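PDB 5ISU: Lmo0135 protein from Listeria monocytogenes EGD-e, which probably captures peptides outside the cell, as a family 5 extracellular solute-binding protein, and delivers them to an ABC transporter. Local coordinates for residues I250-A261 against I462-A473; Q340-N348 against A391-G399. All coordinates share one frame; numbering follows the deposited sequence.

Contact 1: residues I250-A261 against I462-A473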
loop_
_atom_site.group_PDB
_atom_site.type_symbol
_atom_site.label_atom_id
_atom_site.label_comp_id
_atom_site.label_asym_id
_atom_site.label_seq_id
_atom_site.Cartn_x
_atom_site.Cartn_y
_atom_site.Cartn_z
ATOM N N ILE A 250 5.535 12.787 18.047
ATOM C CA ILE A 250 4.581 12.493 17.004
ATOM C C ILE A 250 5.303 12.591 15.683
ATOM O O ILE A 250 5.988 13.577 15.431
ATOM C CB ILE A 250 3.406 13.469 17.027
ATOM C CG1 ILE A 250 2.687 13.397 18.382
ATOM C CG2 ILE A 250 2.441 13.175 15.888
ATOM C CD1 ILE A 250 2.158 12.020 18.724
ATOM N N ILE A 251 5.161 11.557 14.854
ATOM C CA ILE A 251 5.817 11.507 13.554
ATOM C C ILE A 251 4.754 11.397 12.465
ATOM O O ILE A 251 3.908 10.509 12.512
ATOM C CB ILE A 251 6.744 10.286 13.438
ATOM C CG1 ILE A 251 7.588 10.114 14.704
ATOM C CG2 ILE A 251 7.639 10.435 12.220
ATOM C CD1 ILE A 251 8.344 8.807 14.757
ATOM N N THR A 252 4.837 12.294 11.492
ATOM C CA THR A 252 3.920 12.365 10.369
ATOM C C THR A 252 4.729 12.192 9.074
ATOM O O THR A 252 5.698 12.900 8.852
ATOM C CB THR A 252 3.196 13.710 10.367
ATOM O OG1 THR A 252 2.444 13.838 11.582
ATOM C CG2 THR A 252 2.251 13.825 9.165
ATOM N N TYR A 253 4.302 11.259 8.229
ATOM C CA TYR A 253 5.013 10.917 7.004
ATOM C C TYR A 253 4.021 10.420 5.930
ATOM O O TYR A 253 2.928 9.970 6.266
ATOM C CB TYR A 253 6.040 9.829 7.329
ATOM C CG TYR A 253 5.405 8.611 7.981
ATOM C CD1 TYR A 253 5.072 8.623 9.322
ATOM C CD2 TYR A 253 5.114 7.470 7.241
ATOM C CE1 TYR A 253 4.468 7.542 9.920
ATOM C CE2 TYR A 253 4.516 6.366 7.831
ATOM C CZ TYR A 253 4.198 6.402 9.169
ATOM O OH TYR A 253 3.588 5.323 9.754
ATOM N N PRO A 254 4.392 10.512 4.640
ATOM C CA PRO A 254 3.443 10.065 3.620
ATOM C C PRO A 254 3.163 8.574 3.672
ATOM O O PRO A 254 4.064 7.797 3.907
ATOM C CB PRO A 254 4.130 10.455 2.294
ATOM C CG PRO A 254 5.122 11.518 2.663
ATOM C CD PRO A 254 5.600 11.106 4.029
ATOM N N GLU A 255 1.901 8.187 3.518
ATOM C CA GLU A 255 1.547 6.762 3.507
ATOM C C GLU A 255 1.379 6.264 2.077
ATOM O O GLU A 255 1.045 5.098 1.866
ATOM C CB GLU A 255 0.294 6.467 4.343
ATOM C CG GLU A 255 0.085 4.962 4.588
ATOM C CD GLU A 255 -0.652 4.635 5.883
ATOM O OE1 GLU A 255 -0.260 3.642 6.549
ATOM O OE2 GLU A 255 -1.576 5.389 6.272
ATOM N N ASN A 256 1.649 7.139 1.107
ATOM C CA ASN A 256 1.481 6.823 -0.316
ATOM C C ASN A 256 0.061 6.361 -0.612
ATOM O O ASN A 256 -0.164 5.530 -1.482
ATOM C CB ASN A 256 2.511 5.797 -0.794
ATOM C CG ASN A 256 3.931 6.317 -0.734
ATOM O OD1 ASN A 256 4.179 7.513 -0.748
ATOM N ND2 ASN A 256 4.867 5.413 -0.698
ATOM N N ARG A 257 -0.896 6.896 0.137
ATOM C CA ARG A 257 -2.277 6.551 -0.070
ATOM C C ARG A 257 -3.004 7.671 -0.809
ATOM O O ARG A 257 -2.856 8.847 -0.462
ATOM C CB ARG A 257 -2.972 6.293 1.258
ATOM C CG ARG A 257 -4.452 5.966 1.112
ATOM C CD ARG A 257 -5.087 5.603 2.437
ATOM N NE ARG A 257 -6.515 5.256 2.300
ATOM C CZ ARG A 257 -7.525 6.133 2.262
ATOM N NH1 ARG A 257 -8.779 5.690 2.149
ATOM N NH2 ARG A 257 -7.307 7.448 2.325
ATOM N N LEU A 258 -3.742 7.299 -1.850
ATOM C CA LEU A 258 -4.611 8.228 -2.535
ATOM C C LEU A 258 -6.036 8.014 -2.002
ATOM O O LEU A 258 -6.521 6.895 -1.963
ATOM C CB LEU A 258 -4.623 8.007 -4.055
ATOM C CG LEU A 258 -5.747 8.782 -4.759
ATOM C CD1 LEU A 258 -5.546 10.295 -4.692
ATOM C CD2 LEU A 258 -5.951 8.342 -6.201
ATOM N N SER A 259 -6.676 9.090 -1.575
ATOM C CA SER A 259 -8.083 9.092 -1.157
ATOM C C SER A 259 -8.790 9.660 -2.374
ATOM O O SER A 259 -8.369 10.711 -2.883
ATOM C CB SER A 259 -8.291 10.016 0.033
ATOM O OG SER A 259 -9.671 10.179 0.339
ATOM N N TYR A 260 -9.816 8.962 -2.870
ATOM C CA TYR A 260 -10.525 9.413 -4.053
ATOM C C TYR A 260 -11.977 8.989 -4.103
ATOM O O TYR A 260 -12.410 8.137 -3.347
ATOM C CB TYR A 260 -9.820 8.884 -5.295
ATOM C CG TYR A 260 -9.899 7.393 -5.502
ATOM C CD1 TYR A 260 -9.148 6.519 -4.727
ATOM C CD2 TYR A 260 -10.719 6.853 -6.469
ATOM C CE1 TYR A 260 -9.212 5.152 -4.904
ATOM C CE2 TYR A 260 -10.782 5.475 -6.683
ATOM C CZ TYR A 260 -10.029 4.629 -5.895
ATOM O OH TYR A 260 -10.090 3.269 -6.084
ATOM N N ALA A 261 -12.720 9.608 -5.014
ATOM C CA ALA A 261 -14.107 9.265 -5.277
ATOM C C ALA A 261 -14.187 8.679 -6.682
ATOM O O ALA A 261 -13.542 9.169 -7.579
ATOM C CB ALA A 261 -14.969 10.494 -5.183
ATOM N N ILE A 462 -12.215 9.469 -12.174
ATOM C CA ILE A 462 -12.351 9.533 -10.724
ATOM C C ILE A 462 -12.111 10.982 -10.330
ATOM O O ILE A 462 -11.878 11.819 -11.190
ATOM C CB ILE A 462 -11.308 8.660 -10.003
ATOM C CG1 ILE A 462 -9.879 9.159 -10.299
ATOM C CG2 ILE A 462 -11.481 7.201 -10.405
ATOM C CD1 ILE A 462 -8.832 8.596 -9.364
ATOM N N TYR A 463 -12.177 11.258 -9.037
ATOM C CA TYR A 463 -11.833 12.563 -8.485
ATOM C C TYR A 463 -10.767 12.296 -7.413
ATOM O O TYR A 463 -11.108 11.860 -6.323
ATOM C CB TYR A 463 -13.040 13.286 -7.871
ATOM C CG TYR A 463 -12.687 14.682 -7.388
ATOM C CD1 TYR A 463 -12.702 15.752 -8.260
ATOM C CD2 TYR A 463 -12.294 14.915 -6.074
ATOM C CE1 TYR A 463 -12.356 17.021 -7.844
ATOM C CE2 TYR A 463 -11.950 16.173 -5.645
ATOM C CZ TYR A 463 -11.987 17.234 -6.538
ATOM O OH TYR A 463 -11.662 18.524 -6.130
ATOM N N PRO A 464 -9.472 12.464 -7.745
ATOM C CA PRO A 464 -8.424 12.264 -6.716
ATOM C C PRO A 464 -8.530 13.367 -5.678
ATOM O O PRO A 464 -8.445 14.526 -6.026
ATOM C CB PRO A 464 -7.108 12.373 -7.495
ATOM C CG PRO A 464 -7.491 12.363 -8.952
ATOM C CD PRO A 464 -8.900 12.845 -9.045
ATOM N N ILE A 465 -8.738 13.005 -4.416
ATOM C CA ILE A 465 -8.914 13.995 -3.375
ATOM C C ILE A 465 -7.596 14.402 -2.738
ATOM O O ILE A 465 -7.223 15.565 -2.776
ATOM C CB ILE A 465 -9.850 13.476 -2.268
ATOM C CG1 ILE A 465 -11.230 13.130 -2.834
ATOM C CG2 ILE A 465 -9.987 14.514 -1.162
ATOM C CD1 ILE A 465 -12.118 12.396 -1.846
ATOM N N SER A 466 -6.906 13.448 -2.133
ATOM C CA SER A 466 -5.662 13.756 -1.433
ATOM C C SER A 466 -4.679 12.612 -1.314
ATOM O O SER A 466 -5.068 11.449 -1.406
ATOM C CB SER A 466 -5.998 14.244 -0.024
ATOM O OG SER A 466 -6.769 13.287 0.706
ATOM N N TYR A 467 -3.399 12.962 -1.180
ATOM C CA TYR A 467 -2.372 11.995 -0.896
ATOM C C TYR A 467 -2.258 12.113 0.604
ATOM O O TYR A 467 -1.907 13.182 1.130
ATOM C CB TYR A 467 -1.044 12.297 -1.596
ATOM C CG TYR A 467 -1.217 12.485 -3.081
ATOM C CD1 TYR A 467 -1.886 11.521 -3.839
ATOM C CD2 TYR A 467 -0.709 13.600 -3.732
ATOM C CE1 TYR A 467 -2.073 11.673 -5.194
ATOM C CE2 TYR A 467 -0.882 13.758 -5.100
ATOM C CZ TYR A 467 -1.578 12.784 -5.825
ATOM O OH TYR A 467 -1.789 12.905 -7.191
ATOM N N ASP A 468 -2.600 11.026 1.290
ATOM C CA ASP A 468 -2.669 11.000 2.747
ATOM C C ASP A 468 -1.390 10.647 3.516
ATOM O O ASP A 468 -0.524 9.931 3.033
ATOM C CB ASP A 468 -3.786 10.043 3.153
ATOM C CG ASP A 468 -5.165 10.540 2.744
ATOM O OD1 ASP A 468 -5.280 11.614 2.099
ATOM O OD2 ASP A 468 -6.148 9.847 3.089
ATOM N N ASN A 469 -1.289 11.175 4.725
ATOM C CA ASN A 469 -0.147 10.877 5.600
ATOM C C ASN A 469 -0.636 9.981 6.719
ATOM O O ASN A 469 -1.806 9.957 7.021
ATOM C CB ASN A 469 0.448 12.151 6.209
ATOM C CG ASN A 469 0.986 13.104 5.166
ATOM O OD1 ASN A 469 1.510 12.693 4.130
ATOM N ND2 ASN A 469 0.851 14.393 5.434
ATOM N N ALA A 470 0.264 9.189 7.274
ATOM C CA ALA A 470 -0.030 8.357 8.431
ATOM C C ALA A 470 0.664 9.064 9.598
ATOM O O ALA A 470 1.528 9.928 9.386
ATOM C CB ALA A 470 0.515 6.963 8.242
ATOM N N VAL A 471 0.283 8.697 10.821
ATOM C CA VAL A 471 0.843 9.310 12.039
ATOM C C VAL A 471 1.199 8.247 13.069
ATOM O O VAL A 471 0.409 7.326 13.309
ATOM C CB VAL A 471 -0.167 10.279 12.694
ATOM C CG1 VAL A 471 0.463 11.002 13.872
ATOM C CG2 VAL A 471 -0.666 11.299 11.683
ATOM N N LEU A 472 2.386 8.381 13.655
ATOM C CA LEU A 472 2.853 7.505 14.717
ATOM C C LEU A 472 3.141 8.308 15.971
ATOM O O LEU A 472 3.547 9.475 15.907
ATOM C CB LEU A 472 4.189 6.866 14.371
ATOM C CG LEU A 472 4.262 5.948 13.175
ATOM C CD1 LEU A 472 5.724 5.630 12.919
ATOM C CD2 LEU A 472 3.420 4.696 13.395
ATOM N N ALA A 473 3.012 7.633 17.104
ATOM C CA ALA A 473 3.376 8.187 18.381
ATOM C C ALA A 473 4.422 7.220 18.930
ATOM O O ALA A 473 4.176 6.011 18.999
ATOM C CB ALA A 473 2.174 8.278 19.300
HETATM O O HOH W 1 -3.310 7.524 5.615
HETATM O O HOH W 2 0.960 10.141 0.752
HETATM O O HOH W 3 -9.418 12.426 1.718
#
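Y253 and L472 meet on one face of an antiparallel ladder, where the tyrosine ring reaches across toward the partner strand. Beyond CB, CG stands between the backbone N and the carbonyl carbon (chi1 56°), which turns the ring to 462-473. A470 O lies over one face of the ring, nearest CD1 (3.8 Å); CE1 sits 3.6 Å from L472 CG, CZ rests on A470 CB, and OH ends 3.5 Å from L472 CG, the leucine at the ring edge. E255 comes to A470 from the other side of its methyl: CD and OE2 pack on CB, while a water ties OE2 to N469 O and R39 holds OE1. R257 is extended as far as NE, then turns its guanidinium alongside D468, NH2 to OD2 2.8 Å: a salt bridge whose hydrogen bond is weak, the N-H meeting OD2 at 117°, the planes 33° apart. S466 OG donates to D468 OD1 at 2.6 Å, on its syn lone pair, steadying the carboxylate. Beyond it S259 O accepts from both I465 N (2.8 Å) and S466 N (3.2 Å). Two residues facing one make a classic beta bulge, here in a long antiparallel pair of this periplasmic-binding-protein fold.

Contact 2: residues Q340-N348 against A391-G399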
loop_
_atom_site.group_PDB
_atom_site.type_symbol
_atom_site.label_atom_id
_atom_site.label_comp_id
_atom_site.label_asym_id
_atom_site.label_seq_id
_atom_site.Cartn_x
_atom_site.Cartn_y
_atom_site.Cartn_z
ATOM N N GLN A 340 -33.798 13.453 -10.642
ATOM C CA GLN A 340 -33.191 12.216 -10.173
ATOM C C GLN A 340 -32.155 12.504 -9.083
ATOM O O GLN A 340 -31.528 13.570 -9.061
ATOM C CB GLN A 340 -32.560 11.476 -11.346
ATOM C CG GLN A 340 -32.111 10.064 -11.025
ATOM C CD GLN A 340 -31.703 9.290 -12.265
ATOM O OE1 GLN A 340 -31.257 9.871 -13.260
ATOM N NE2 GLN A 340 -31.847 7.968 -12.211
ATOM N N LYS A 341 -31.972 11.528 -8.197
ATOM C CA LYS A 341 -31.091 11.646 -7.042
ATOM C C LYS A 341 -29.919 10.676 -7.152
ATOM O O LYS A 341 -30.077 9.560 -7.647
ATOM C CB LYS A 341 -31.919 11.380 -5.777
ATOM C CG LYS A 341 -33.075 12.374 -5.613
ATOM C CD LYS A 341 -34.187 11.895 -4.691
ATOM C CE LYS A 341 -33.786 11.841 -3.231
ATOM N NZ LYS A 341 -34.910 11.342 -2.385
ATOM N N LEU A 342 -28.743 11.119 -6.703
ATOM C CA LEU A 342 -27.528 10.304 -6.754
ATOM C C LEU A 342 -27.173 9.782 -5.383
ATOM O O LEU A 342 -27.518 10.392 -4.373
ATOM C CB LEU A 342 -26.353 11.104 -7.315
ATOM C CG LEU A 342 -26.477 11.585 -8.760
ATOM C CD1 LEU A 342 -25.223 12.359 -9.150
ATOM C CD2 LEU A 342 -26.711 10.414 -9.716
ATOM N N THR A 343 -26.469 8.654 -5.361
ATOM C CA THR A 343 -26.068 8.007 -4.126
ATOM C C THR A 343 -24.549 7.973 -3.942
ATOM O O THR A 343 -23.797 7.714 -4.895
ATOM C CB THR A 343 -26.605 6.557 -4.066
ATOM O OG1 THR A 343 -26.192 5.828 -5.235
ATOM C CG2 THR A 343 -28.131 6.548 -3.994
ATOM N N VAL A 344 -24.101 8.268 -2.721
ATOM C CA VAL A 344 -22.681 8.168 -2.376
ATOM C C VAL A 344 -22.560 7.056 -1.341
ATOM O O VAL A 344 -23.157 7.122 -0.269
ATOM C CB VAL A 344 -22.062 9.486 -1.881
ATOM C CG1 VAL A 344 -22.866 10.108 -0.736
ATOM C CG2 VAL A 344 -20.603 9.266 -1.478
ATOM N N TYR A 345 -21.837 6.002 -1.699
ATOM C CA TYR A 345 -21.643 4.854 -0.811
ATOM C C TYR A 345 -20.260 4.935 -0.197
ATOM O O TYR A 345 -19.287 5.149 -0.893
ATOM C CB TYR A 345 -21.828 3.523 -1.571
ATOM C CG TYR A 345 -23.266 3.032 -1.702
ATOM C CD1 TYR A 345 -24.175 3.654 -2.562
ATOM C CD2 TYR A 345 -23.698 1.904 -0.997
ATOM C CE1 TYR A 345 -25.486 3.191 -2.685
ATOM C CE2 TYR A 345 -25.005 1.435 -1.111
ATOM C CZ TYR A 345 -25.894 2.076 -1.952
ATOM O OH TYR A 345 -27.184 1.588 -2.067
ATOM N N TYR A 346 -20.188 4.737 1.112
ATOM C CA TYR A 346 -18.930 4.806 1.835
ATOM C C TYR A 346 -19.003 3.940 3.098
ATOM O O TYR A 346 -20.045 3.340 3.392
ATOM C CB TYR A 346 -18.612 6.277 2.156
ATOM C CG TYR A 346 -19.653 6.977 2.997
ATOM C CD1 TYR A 346 -20.801 7.519 2.417
ATOM C CD2 TYR A 346 -19.478 7.125 4.367
ATOM C CE1 TYR A 346 -21.761 8.157 3.186
ATOM C CE2 TYR A 346 -20.427 7.759 5.151
ATOM C CZ TYR A 346 -21.566 8.275 4.561
ATOM O OH TYR A 346 -22.499 8.899 5.343
ATOM N N LEU A 347 -17.887 3.852 3.818
ATOM C CA LEU A 347 -17.806 3.063 5.054
ATOM C C LEU A 347 -18.567 3.742 6.207
ATOM O O LEU A 347 -18.397 4.935 6.445
ATOM C CB LEU A 347 -16.335 2.866 5.436
ATOM C CG LEU A 347 -15.485 2.058 4.449
ATOM C CD1 LEU A 347 -13.994 2.259 4.686
ATOM C CD2 LEU A 347 -15.843 0.578 4.507
ATOM N N ASN A 348 -19.379 2.975 6.935
ATOM C CA ASN A 348 -20.163 3.529 8.060
ATOM C C ASN A 348 -19.379 3.700 9.373
ATOM O O ASN A 348 -19.943 4.138 10.370
ATOM C CB ASN A 348 -21.425 2.683 8.326
ATOM C CG ASN A 348 -21.116 1.279 8.846
ATOM O OD1 ASN A 348 -19.957 0.870 8.963
ATOM N ND2 ASN A 348 -22.166 0.530 9.145
ATOM N N ALA A 391 -24.808 -1.312 -10.131
ATOM C CA ALA A 391 -25.156 0.075 -10.468
ATOM C C ALA A 391 -25.980 0.742 -9.351
ATOM O O ALA A 391 -26.739 1.682 -9.609
ATOM C CB ALA A 391 -25.922 0.120 -11.782
ATOM N N ASP A 392 -25.834 0.253 -8.119
ATOM C CA ASP A 392 -26.540 0.845 -6.976
ATOM C C ASP A 392 -25.907 2.165 -6.574
ATOM O O ASP A 392 -26.608 3.125 -6.268
ATOM C CB ASP A 392 -26.506 -0.084 -5.763
ATOM C CG ASP A 392 -27.212 -1.397 -6.004
ATOM O OD1 ASP A 392 -27.950 -1.539 -7.013
ATOM O OD2 ASP A 392 -27.036 -2.291 -5.157
ATOM N N TYR A 393 -24.578 2.203 -6.590
ATOM C CA TYR A 393 -23.837 3.393 -6.179
ATOM C C TYR A 393 -23.540 4.318 -7.348
ATOM O O TYR A 393 -23.153 3.876 -8.419
ATOM C CB TYR A 393 -22.523 3.006 -5.458
ATOM C CG TYR A 393 -21.449 2.296 -6.306
ATOM C CD1 TYR A 393 -21.485 0.912 -6.502
ATOM C CD2 TYR A 393 -20.376 3.002 -6.854
ATOM C CE1 TYR A 393 -20.514 0.257 -7.247
ATOM C CE2 TYR A 393 -19.392 2.354 -7.591
ATOM C CZ TYR A 393 -19.474 0.977 -7.791
ATOM O OH TYR A 393 -18.517 0.308 -8.524
ATOM N N SER A 394 -23.746 5.610 -7.137
ATOM C CA SER A 394 -23.409 6.598 -8.147
ATOM C C SER A 394 -21.944 6.936 -7.903
ATOM O O SER A 394 -21.144 7.049 -8.829
ATOM C CB SER A 394 -24.267 7.855 -7.996
ATOM O OG SER A 394 -25.631 7.521 -7.818
ATOM N N ILE A 395 -21.607 7.081 -6.629
ATOM C CA ILE A 395 -20.256 7.431 -6.209
ATOM C C ILE A 395 -19.849 6.554 -5.038
ATOM O O ILE A 395 -20.683 6.224 -4.179
ATOM C CB ILE A 395 -20.194 8.909 -5.753
ATOM C CG1 ILE A 395 -20.637 9.835 -6.893
ATOM C CG2 ILE A 395 -18.790 9.275 -5.267
ATOM C CD1 ILE A 395 -20.768 11.287 -6.488
ATOM N N ALA A 396 -18.577 6.164 -5.022
ATOM C CA ALA A 396 -18.003 5.384 -3.941
ATOM C C ALA A 396 -16.663 6.010 -3.513
ATOM O O ALA A 396 -15.824 6.353 -4.347
ATOM C CB ALA A 396 -17.808 3.949 -4.368
ATOM N N LEU A 397 -16.491 6.189 -2.214
ATOM C CA LEU A 397 -15.254 6.728 -1.675
ATOM C C LEU A 397 -14.315 5.568 -1.454
ATOM O O LEU A 397 -14.712 4.545 -0.902
ATOM C CB LEU A 397 -15.501 7.464 -0.365
ATOM C CG LEU A 397 -16.499 8.602 -0.508
ATOM C CD1 LEU A 397 -16.754 9.255 0.835
ATOM C CD2 LEU A 397 -16.007 9.622 -1.534
ATOM N N ASN A 398 -13.068 5.720 -1.882
ATOM C CA ASN A 398 -12.114 4.639 -1.726
ATOM C C ASN A 398 -10.702 5.182 -1.575
ATOM O O ASN A 398 -10.473 6.407 -1.554
ATOM C CB ASN A 398 -12.210 3.729 -2.954
ATOM C CG ASN A 398 -12.045 2.257 -2.618
ATOM O OD1 ASN A 398 -11.403 1.869 -1.624
ATOM N ND2 ASN A 398 -12.652 1.422 -3.439
ATOM N N GLY A 399 -9.756 4.261 -1.470
ATOM C CA GLY A 399 -8.357 4.630 -1.358
ATOM C C GLY A 399 -7.455 3.489 -1.713
ATOM O O GLY A 399 -7.886 2.356 -1.728
#
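T343 OG1 is gripped twice: it donates to D392 O (2.9 Å), in the carbonyl plane and on a lone pair, and accepts from S394 N at 3.1 Å. It reaches both because OG1 stands between its own backbone N and carbonyl carbon (chi1 55°), facing the loop residues that lead into strand 395-399. S394 answers in kind: its OG takes the T343 N-H in an almost straight bond of 2.8 Å (177°), and also bonds to Q267. Side chain thus stands in for backbone where the pairing begins. From there regular parallel pairing takes over. T343 O receives I395 N, Y345 N gives a 2.7 Å bond to I395 O, and L397 N reaches Y345 O at a longer 3.3 Å. Strands 341-347 and 395-399 run 23° apart, neighbours in a parallel part of the mixed sheet, with helix 351-365 against I395, L397 and Y346, as in an alpha/beta lobe of a periplasmic binding protein. On this helix-covered side V344 CG2 lies about equally far from I395 CG2 (4.2 Å) and L397 CG, a loose apolar contact, and Y346 CB sits 3.8 Å from L397 CD1. Across the sheet the Y345 ring crosses Y393, its CD1 only 3.4 Å from Y393 CB; Y393 OH goes on to the carbonyl of Y421.

In the fold
Contacts 1 and 2 belong to one mixed sheet, their centres 21 Å apart, and meet where strand 248-263 lies antiparallel beside 395-400. Y260 O and N398 N come within 2.9 Å, probably a hydrogen bond, and A261 CB packs on L397 CD2 at 3.9 Å. R257 also reaches over: its NH1 is 3.7 Å from G399 CA. Strand 395-400 therefore has 341-347 on one flank and 248-263 on the other, with 462-475 next beyond. The centre of contact 1 lies about 11 Å, and that of contact 2 about 23 Å, from the centre of the chain, so the sheet runs from the middle of the molecule out into a lobe.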